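Local coordinates for thioredoxin-like protein (Klebsiella pneumoniae subsp. pneumoniae MGH 78578, PDB 3TY1) that probably binds carbohydrate and may act as an aldose 1-epimerase of the galactose mutarotase-like kind, although its substrate is unknown, at residues K166-T169 against L175-L178; I96-R101 against A139-A144; H204-I209 against A341-D346. One frame throughout, in Å; residues are numbered along the deposited sequence.

Contact 1 (K166-T169 against L175-L178); sequences KEST and LQTL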
loop_
_atom_site.group_PDB
_atom_site.type_symbol
_atom_site.label_atom_id
_atom_site.label_comp_id
_atom_site.label_asym_id
_atom_site.label_seq_id
_atom_site.Cartn_x
_atom_site.Cartn_y
_atom_site.Cartn_z
ATOM N N LYS A 166 16.865 -1.292 3.732
ATOM C CA LYS A 166 16.938 -2.727 3.543
ATOM C C LYS A 166 16.073 -3.227 2.412
ATOM O O LYS A 166 14.943 -2.754 2.225
ATOM C CB LYS A 166 16.523 -3.449 4.811
ATOM C CG LYS A 166 17.349 -3.168 6.052
ATOM C CD LYS A 166 16.832 -4.107 7.177
ATOM C CE LYS A 166 17.675 -4.097 8.427
ATOM N NZ LYS A 166 17.113 -5.092 9.408
ATOM N N GLU A 167 16.602 -4.204 1.676
ATOM C CA GLU A 167 15.895 -4.887 0.602
ATOM C C GLU A 167 16.058 -6.383 0.924
ATOM O O GLU A 167 16.869 -7.052 0.299
ATOM C CB GLU A 167 16.483 -4.525 -0.773
ATOM C CG GLU A 167 16.364 -2.994 -1.122
ATOM C CD GLU A 167 17.007 -2.616 -2.447
ATOM O OE1 GLU A 167 16.482 -3.021 -3.503
ATOM O OE2 GLU A 167 18.027 -1.881 -2.453
ATOM N N SER A 168 15.303 -6.827 1.939
ATOM C CA SER A 168 15.311 -8.171 2.536
ATOM C C SER A 168 14.037 -8.913 2.179
ATOM O O SER A 168 12.936 -8.459 2.513
ATOM C CB SER A 168 15.399 -8.026 4.050
ATOM O OG SER A 168 16.575 -7.295 4.391
ATOM N N THR A 169 14.180 -10.044 1.488
ATOM C CA THR A 169 13.040 -10.831 1.033
ATOM C C THR A 169 13.389 -12.286 1.162
ATOM O O THR A 169 14.404 -12.705 0.608
ATOM C CB THR A 169 12.725 -10.508 -0.447
ATOM O OG1 THR A 169 12.505 -9.090 -0.566
ATOM C CG2 THR A 169 11.458 -11.276 -0.978
ATOM N N LEU A 175 19.903 -7.620 0.547
ATOM C CA LEU A 175 20.757 -6.505 0.225
ATOM C C LEU A 175 20.380 -5.367 1.154
ATOM O O LEU A 175 19.183 -5.086 1.352
ATOM C CB LEU A 175 20.562 -6.102 -1.227
ATOM C CG LEU A 175 21.079 -7.023 -2.337
ATOM C CD1 LEU A 175 20.729 -6.346 -3.634
ATOM C CD2 LEU A 175 22.587 -7.307 -2.229
ATOM N N GLN A 176 21.384 -4.723 1.747
ATOM C CA GLN A 176 21.140 -3.603 2.640
ATOM C C GLN A 176 22.193 -2.524 2.394
ATOM O O GLN A 176 23.372 -2.827 2.302
ATOM C CB GLN A 176 21.195 -4.055 4.106
ATOM C CG GLN A 176 20.355 -5.294 4.440
ATOM C CD GLN A 176 20.348 -5.633 5.931
ATOM O OE1 GLN A 176 20.802 -4.857 6.758
ATOM N NE2 GLN A 176 19.800 -6.769 6.267
ATOM N N THR A 177 21.762 -1.274 2.342
ATOM C CA THR A 177 22.652 -0.151 2.100
ATOM C C THR A 177 22.678 0.792 3.282
ATOM O O THR A 177 21.634 1.315 3.661
ATOM C CB THR A 177 22.194 0.635 0.869
ATOM O OG1 THR A 177 22.153 -0.266 -0.234
ATOM C CG2 THR A 177 23.187 1.781 0.577
ATOM N N LEU A 178 23.853 0.957 3.887
ATOM C CA LEU A 178 24.032 1.942 4.942
ATOM C C LEU A 178 24.406 3.199 4.205
ATOM O O LEU A 178 25.559 3.366 3.785
ATOM C CB LEU A 178 25.086 1.536 5.972
ATOM C CG LEU A 178 25.292 2.500 7.165
ATOM C CD1 LEU A 178 23.982 2.764 7.919
ATOM C CD2 LEU A 178 26.385 1.957 8.144
HETATM O O HOH W 1 19.097 -7.500 9.043
HETATM O O HOH W 2 19.594 -1.245 -0.172
#
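The beta hairpin of strands 159-169 and 173-183 is joined near its turn by Glu167 and Leu175, an antiparallel hydrogen-bonded pair. Glu167 N donates to Leu175 O at 2.7 Å. The return bond, Leu175 N to Glu167 O, is longer at 3.1 Å. Lys166 and Gln176 form the neighbouring non-hydrogen-bonded pair, and their side chains run alongside each other in the same direction. The extended lysine chain lays CE 3.6 Å from Gln176 OE1, while one water bridges the two ends, accepting from Lys166 NZ (3.1 Å) and Gln176 NE2 (3.0 Å). Asp174 OD1, just before the second strand segment, bonds to both Gln176 NE2 and Ser168 OG and so helps to hold the amide. On the other face, a second water donates to Glu167 OE2 (2.8 Å) and accepts from Thr177 OG1 (2.7 Å). The same carboxylate receives the backbone N-H groups of Tyr119 and Glu120, tying the hairpin to the end of strand 114-119. This two-stranded antiparallel ladder is typical of the large sheets in the supersandwich fold of galactose mutarotase-like proteins.

Contact 2 (I96-R101 against A139-A144); sequences INLESR and AGNTPA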
loop_
_atom_site.group_PDB
_atom_site.type_symbol
_atom_site.label_atom_id
_atom_site.label_comp_id
_atom_site.label_asym_id
_atom_site.label_seq_id
_atom_site.Cartn_x
_atom_site.Cartn_y
_atom_site.Cartn_z
ATOM N N ILE A 96 1.972 4.470 -2.544
ATOM C CA ILE A 96 2.444 4.308 -3.931
ATOM C C ILE A 96 2.376 2.845 -4.244
ATOM O O ILE A 96 2.822 2.044 -3.419
ATOM C CB ILE A 96 3.916 4.777 -4.104
ATOM C CG1 ILE A 96 4.006 6.294 -3.898
ATOM C CG2 ILE A 96 4.487 4.345 -5.507
ATOM C CD1 ILE A 96 5.232 6.910 -4.431
ATOM N N ASN A 97 1.833 2.492 -5.415
ATOM C CA ASN A 97 1.895 1.124 -5.934
ATOM C C ASN A 97 2.878 1.184 -7.107
ATOM O O ASN A 97 2.533 1.684 -8.175
ATOM C CB ASN A 97 0.513 0.619 -6.398
ATOM C CG ASN A 97 0.572 -0.787 -6.937
ATOM O OD1 ASN A 97 1.655 -1.321 -7.202
ATOM N ND2 ASN A 97 -0.588 -1.431 -7.060
ATOM N N LEU A 98 4.099 0.720 -6.885
ATOM C CA LEU A 98 5.175 0.784 -7.896
ATOM C C LEU A 98 4.853 0.016 -9.184
ATOM O O LEU A 98 5.322 0.405 -10.282
ATOM C CB LEU A 98 6.536 0.337 -7.293
ATOM C CG LEU A 98 7.136 1.188 -6.163
ATOM C CD1 LEU A 98 8.346 0.421 -5.486
ATOM C CD2 LEU A 98 7.568 2.589 -6.643
ATOM N N GLU A 99 4.016 -1.018 -9.059
ATOM C CA GLU A 99 3.593 -1.818 -10.207
ATOM C C GLU A 99 2.524 -1.119 -11.056
ATOM O O GLU A 99 2.323 -1.488 -12.219
ATOM C CB GLU A 99 3.091 -3.207 -9.757
ATOM C CG GLU A 99 4.206 -4.210 -9.377
ATOM C CD GLU A 99 4.849 -3.950 -8.034
ATOM O OE1 GLU A 99 4.258 -3.221 -7.185
ATOM O OE2 GLU A 99 5.952 -4.500 -7.828
ATOM N N SER A 100 1.847 -0.123 -10.494
ATOM C CA SER A 100 0.788 0.551 -11.226
ATOM C C SER A 100 1.340 1.351 -12.445
ATOM O O SER A 100 2.550 1.596 -12.588
ATOM C CB SER A 100 -0.062 1.431 -10.279
ATOM O OG SER A 100 0.671 2.538 -9.878
ATOM N N ARG A 101 0.433 1.689 -13.357
ATOM C CA ARG A 101 0.802 2.314 -14.616
ATOM C C ARG A 101 1.884 1.497 -15.349
ATOM O O ARG A 101 2.835 2.060 -15.917
ATOM C CB ARG A 101 1.246 3.770 -14.398
ATOM C CG ARG A 101 0.266 4.620 -13.661
ATOM C CD ARG A 101 0.778 6.052 -13.518
ATOM N NE ARG A 101 -0.134 6.865 -12.720
ATOM C CZ ARG A 101 -1.112 7.656 -13.194
ATOM N NH1 ARG A 101 -1.402 7.756 -14.489
ATOM N NH2 ARG A 101 -1.829 8.358 -12.350
ATOM N N ALA A 139 14.882 1.188 -3.430
ATOM C CA ALA A 139 15.572 1.899 -2.331
ATOM C C ALA A 139 14.905 3.222 -2.043
ATOM O O ALA A 139 14.659 3.589 -0.874
ATOM C CB ALA A 139 17.090 2.106 -2.624
ATOM N N GLY A 140 14.595 3.941 -3.105
ATOM C CA GLY A 140 13.989 5.256 -2.973
ATOM C C GLY A 140 12.594 5.311 -2.345
ATOM O O GLY A 140 12.149 6.390 -1.905
ATOM N N ASN A 141 11.888 4.180 -2.345
ATOM C CA ASN A 141 10.568 4.071 -1.719
ATOM C C ASN A 141 10.556 3.112 -0.532
ATOM O O ASN A 141 9.530 2.555 -0.198
ATOM C CB ASN A 141 9.527 3.733 -2.772
ATOM C CG ASN A 141 9.118 4.938 -3.586
ATOM O OD1 ASN A 141 8.265 5.688 -3.167
ATOM N ND2 ASN A 141 9.707 5.118 -4.761
ATOM N N THR A 142 11.708 2.968 0.134
ATOM C CA THR A 142 11.855 2.116 1.308
ATOM C C THR A 142 12.193 2.990 2.520
ATOM O O THR A 142 13.185 3.683 2.495
ATOM C CB THR A 142 12.992 1.079 1.111
ATOM O OG1 THR A 142 12.661 0.263 -0.023
ATOM C CG2 THR A 142 13.198 0.215 2.384
ATOM N N PRO A 143 11.363 2.949 3.577
ATOM C CA PRO A 143 11.663 3.645 4.823
ATOM C C PRO A 143 12.891 3.084 5.524
ATOM O O PRO A 143 13.051 1.871 5.628
ATOM C CB PRO A 143 10.417 3.419 5.666
ATOM C CG PRO A 143 9.360 3.063 4.706
ATOM C CD PRO A 143 10.060 2.253 3.650
ATOM N N ALA A 144 13.766 3.975 5.982
ATOM C CA ALA A 144 14.987 3.556 6.631
ATOM C C ALA A 144 14.673 2.807 7.940
ATOM O O ALA A 144 13.771 3.171 8.683
ATOM C CB ALA A 144 15.885 4.764 6.916
#
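Asn141 sets its amide against two aliphatic side chains of the 96-101 loop, Ile96 and Leu98. The end methyl of Ile96 meets the oxygen side of the amide, with CD1 3.5 Å from Asn141 OD1, and the two side chains cross at about a right angle. Leu98 meets the nitrogen side: its CD2 methyl lies 3.8 Å from Asn141 ND2 and 4.2 Å from Asn141 CG. Each half of the amide therefore has a hydrocarbon neighbour. With CG anti to the carbonyl carbon (chi1 -78°), the asparagine side chain extends from its loop toward both of them. Asn141 OD1 accepts a hydrogen bond from Arg67 NH1, and Ile96 also packs on Arg67. Trp106 is a further neighbour of the asparagine.

The contact joins two connecting regions of the mutarotase-like fold: the turn before the short, weakly bonded helix 100-103, and the loop between strands 131-133 and 146-152. The first is a type I beta turn from Asn97 to Ser100. Asn97 O takes two bonds from Ser100, one from the backbone N at 3.0 Å and one from OG at 2.7 Å, the hydroxyl lying in the carbonyl plane. Asn97 OD1 adds a weak capping bond from Glu99 N (3.0 Å, N-H...O 135°). These bonds brace the turn that carries Leu98. In the opposite loop, Thr142 N bonds to Ala139 O at 3.2 Å, closing the short turn, 3-10 at 139-140, in which Asn141 sits. Beyond Leu98 the first loop enters a subunit interface, where Arg101 forms salt bridges with Glu108 of its own chain and with Glu120 of the third subunit.

Contact 3 (H204-I209 against A341-D346); sequences HDYQII and ASAQFD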
loop_
_atom_site.group_PDB
_atom_site.type_symbol
_atom_site.label_atom_id
_atom_site.label_comp_id
_atom_site.label_asym_id
_atom_site.label_seq_id
_atom_site.Cartn_x
_atom_site.Cartn_y
_atom_site.Cartn_z
ATOM N N HIS A 204 24.423 -12.114 -5.241
ATOM C CA HIS A 204 23.236 -11.484 -5.771
ATOM C C HIS A 204 23.600 -10.337 -6.704
ATOM O O HIS A 204 24.591 -9.607 -6.489
ATOM C CB HIS A 204 22.297 -11.020 -4.649
ATOM C CG HIS A 204 20.895 -10.851 -5.113
ATOM N ND1 HIS A 204 20.495 -9.770 -5.869
ATOM C CD2 HIS A 204 19.813 -11.652 -4.997
ATOM C CE1 HIS A 204 19.225 -9.912 -6.193
ATOM N NE2 HIS A 204 18.787 -11.049 -5.684
ATOM N N ASP A 205 22.808 -10.197 -7.757
ATOM C CA ASP A 205 22.915 -9.048 -8.661
ATOM C C ASP A 205 22.595 -7.726 -7.946
ATOM O O ASP A 205 21.858 -7.719 -6.975
ATOM C CB ASP A 205 21.919 -9.169 -9.834
ATOM C CG ASP A 205 22.302 -10.217 -10.844
ATOM O OD1 ASP A 205 23.406 -10.817 -10.777
ATOM O OD2 ASP A 205 21.467 -10.427 -11.731
ATOM N N TYR A 206 23.196 -6.635 -8.413
ATOM C CA TYR A 206 22.800 -5.311 -7.971
ATOM C C TYR A 206 23.046 -4.342 -9.102
ATOM O O TYR A 206 23.843 -4.621 -9.998
ATOM C CB TYR A 206 23.519 -4.884 -6.691
ATOM C CG TYR A 206 24.984 -4.480 -6.850
ATOM C CD1 TYR A 206 26.016 -5.428 -6.780
ATOM C CD2 TYR A 206 25.323 -3.158 -7.061
ATOM C CE1 TYR A 206 27.353 -5.033 -6.911
ATOM C CE2 TYR A 206 26.631 -2.761 -7.195
ATOM C CZ TYR A 206 27.638 -3.681 -7.119
ATOM O OH TYR A 206 28.906 -3.203 -7.271
ATOM N N GLN A 207 22.290 -3.253 -9.071
ATOM C CA GLN A 207 22.443 -2.115 -9.956
ATOM C C GLN A 207 22.164 -0.837 -9.174
ATOM O O GLN A 207 21.314 -0.843 -8.286
ATOM C CB GLN A 207 21.448 -2.149 -11.102
ATOM C CG GLN A 207 21.457 -3.374 -11.983
ATOM C CD GLN A 207 20.317 -3.320 -12.956
ATOM O OE1 GLN A 207 19.191 -3.718 -12.618
ATOM N NE2 GLN A 207 20.578 -2.789 -14.169
ATOM N N ILE A 208 22.822 0.262 -9.532
ATOM C CA ILE A 208 22.515 1.564 -8.884
ATOM C C ILE A 208 22.775 2.729 -9.817
ATOM O O ILE A 208 23.763 2.737 -10.509
ATOM C CB ILE A 208 23.304 1.740 -7.549
ATOM C CG1 ILE A 208 23.011 3.076 -6.827
ATOM C CG2 ILE A 208 24.830 1.550 -7.771
ATOM C CD1 ILE A 208 21.537 3.266 -6.386
ATOM N N ILE A 209 21.876 3.724 -9.799
ATOM C CA ILE A 209 22.079 4.986 -10.472
ATOM C C ILE A 209 21.836 6.047 -9.385
ATOM O O ILE A 209 20.783 6.004 -8.706
ATOM C CB ILE A 209 21.074 5.181 -11.663
ATOM C CG1 ILE A 209 21.257 4.107 -12.729
ATOM C CG2 ILE A 209 21.205 6.590 -12.234
ATOM C CD1 ILE A 209 20.296 4.193 -13.908
ATOM N N ALA A 341 29.863 -9.657 1.022
ATOM C CA ALA A 341 30.730 -8.614 0.483
ATOM C C ALA A 341 29.987 -7.268 0.447
ATOM O O ALA A 341 28.747 -7.202 0.535
ATOM C CB ALA A 341 31.197 -8.984 -0.891
ATOM N N SER A 342 30.783 -6.210 0.339
ATOM C CA SER A 342 30.315 -4.850 0.303
ATOM C C SER A 342 30.801 -4.113 -0.943
ATOM O O SER A 342 31.835 -4.430 -1.496
ATOM C CB SER A 342 30.805 -4.127 1.556
ATOM O OG SER A 342 30.101 -4.585 2.688
ATOM N N ALA A 343 30.009 -3.142 -1.394
ATOM C CA ALA A 343 30.359 -2.248 -2.477
ATOM C C ALA A 343 30.201 -0.837 -1.916
ATOM O O ALA A 343 29.155 -0.535 -1.310
ATOM C CB ALA A 343 29.416 -2.445 -3.622
ATOM N N GLN A 344 31.199 0.019 -2.140
ATOM C CA GLN A 344 31.183 1.406 -1.674
ATOM C C GLN A 344 30.826 2.363 -2.789
ATOM O O GLN A 344 31.110 2.110 -3.952
ATOM C CB GLN A 344 32.557 1.797 -1.081
ATOM C CG GLN A 344 32.981 0.997 0.161
ATOM C CD GLN A 344 33.494 -0.418 -0.142
ATOM O OE1 GLN A 344 33.950 -0.701 -1.257
ATOM N NE2 GLN A 344 33.404 -1.317 0.856
ATOM N N PHE A 345 30.190 3.477 -2.414
ATOM C CA PHE A 345 29.803 4.549 -3.329
ATOM C C PHE A 345 30.159 5.884 -2.651
ATOM O O PHE A 345 29.512 6.299 -1.685
ATOM C CB PHE A 345 28.309 4.417 -3.693
ATOM C CG PHE A 345 27.982 3.055 -4.269
ATOM C CD1 PHE A 345 28.263 2.761 -5.591
ATOM C CD2 PHE A 345 27.471 2.047 -3.457
ATOM C CE1 PHE A 345 28.033 1.480 -6.112
ATOM C CE2 PHE A 345 27.214 0.763 -3.972
ATOM C CZ PHE A 345 27.503 0.486 -5.300
ATOM N N ASP A 346 31.217 6.518 -3.158
ATOM C CA ASP A 346 31.773 7.769 -2.629
ATOM C C ASP A 346 31.544 8.864 -3.682
ATOM O O ASP A 346 32.039 8.748 -4.818
ATOM C CB ASP A 346 33.265 7.590 -2.362
ATOM C CG ASP A 346 33.548 6.453 -1.427
ATOM O OD1 ASP A 346 32.956 6.424 -0.315
ATOM O OD2 ASP A 346 34.359 5.561 -1.821
#
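Apolar contacts carry this meeting of strands 204-214 and 342-352, and Phe345 lies at its middle. Its ring reaches Ile208 through CE1, which is 3.6 Å from the CG2 methyl, and CZ is 3.8 Å from that same methyl. Ile208 CG1 is anti to the backbone N (chi1 -180°), which leaves CG2 between the N and the carbonyl carbon, on the side of the phenyl ring. The two side chains slide past each other from opposite strands.

Between the aromatic residues, Tyr206 CE2 comes in at the edge of the Phe345 ring, close to its plane, 3.9 Å from CZ. At the far end of the tyrosine, the Ala343 methyl CB is 3.8 Å from Tyr206 OH and 4.1 Å from Tyr206 CZ. Leu196 of strand 189-198 packs on both Tyr206 and Phe345, while Leu337 lies against Tyr206 and Ala343.

Within the first strand, His204 ND1 donates a hydrogen bond to Asp205 O at 2.7 Å, almost straight at 165° and in the imidazole plane, which helps to set the rotation of that ring.

The segment axes are 10.8 Å apart and only 5° from parallel, with side chains rather than backbone bonds spanning the distance. Such face-to-face packing of layers from two different sheets is typical of a beta-sandwich core, here that of the supersandwich fold.

Overall arrangement
Along the chain the contacts come in the order 2, 1, 3. Contact 1 touches both of the others, its centre about 14 Å from that of contact 2 and about 11 Å from that of contact 3: Lys166 O is 3.4 Å from Thr142 CG2 of contact 2, and Leu175 CD1 is 3.8 Å from Asp205 O of contact 3. Contacts 2 and 3 do not meet: centres about 19 Å apart, nearest atoms about 6 Å. The hairpin strands of contact 1 and strand 342-352 of contact 3 belong to the same ten-stranded antiparallel sheet. Contacts 1 and 2 also touch the second subunit, whereas no other chain of the assembly touches contact 3.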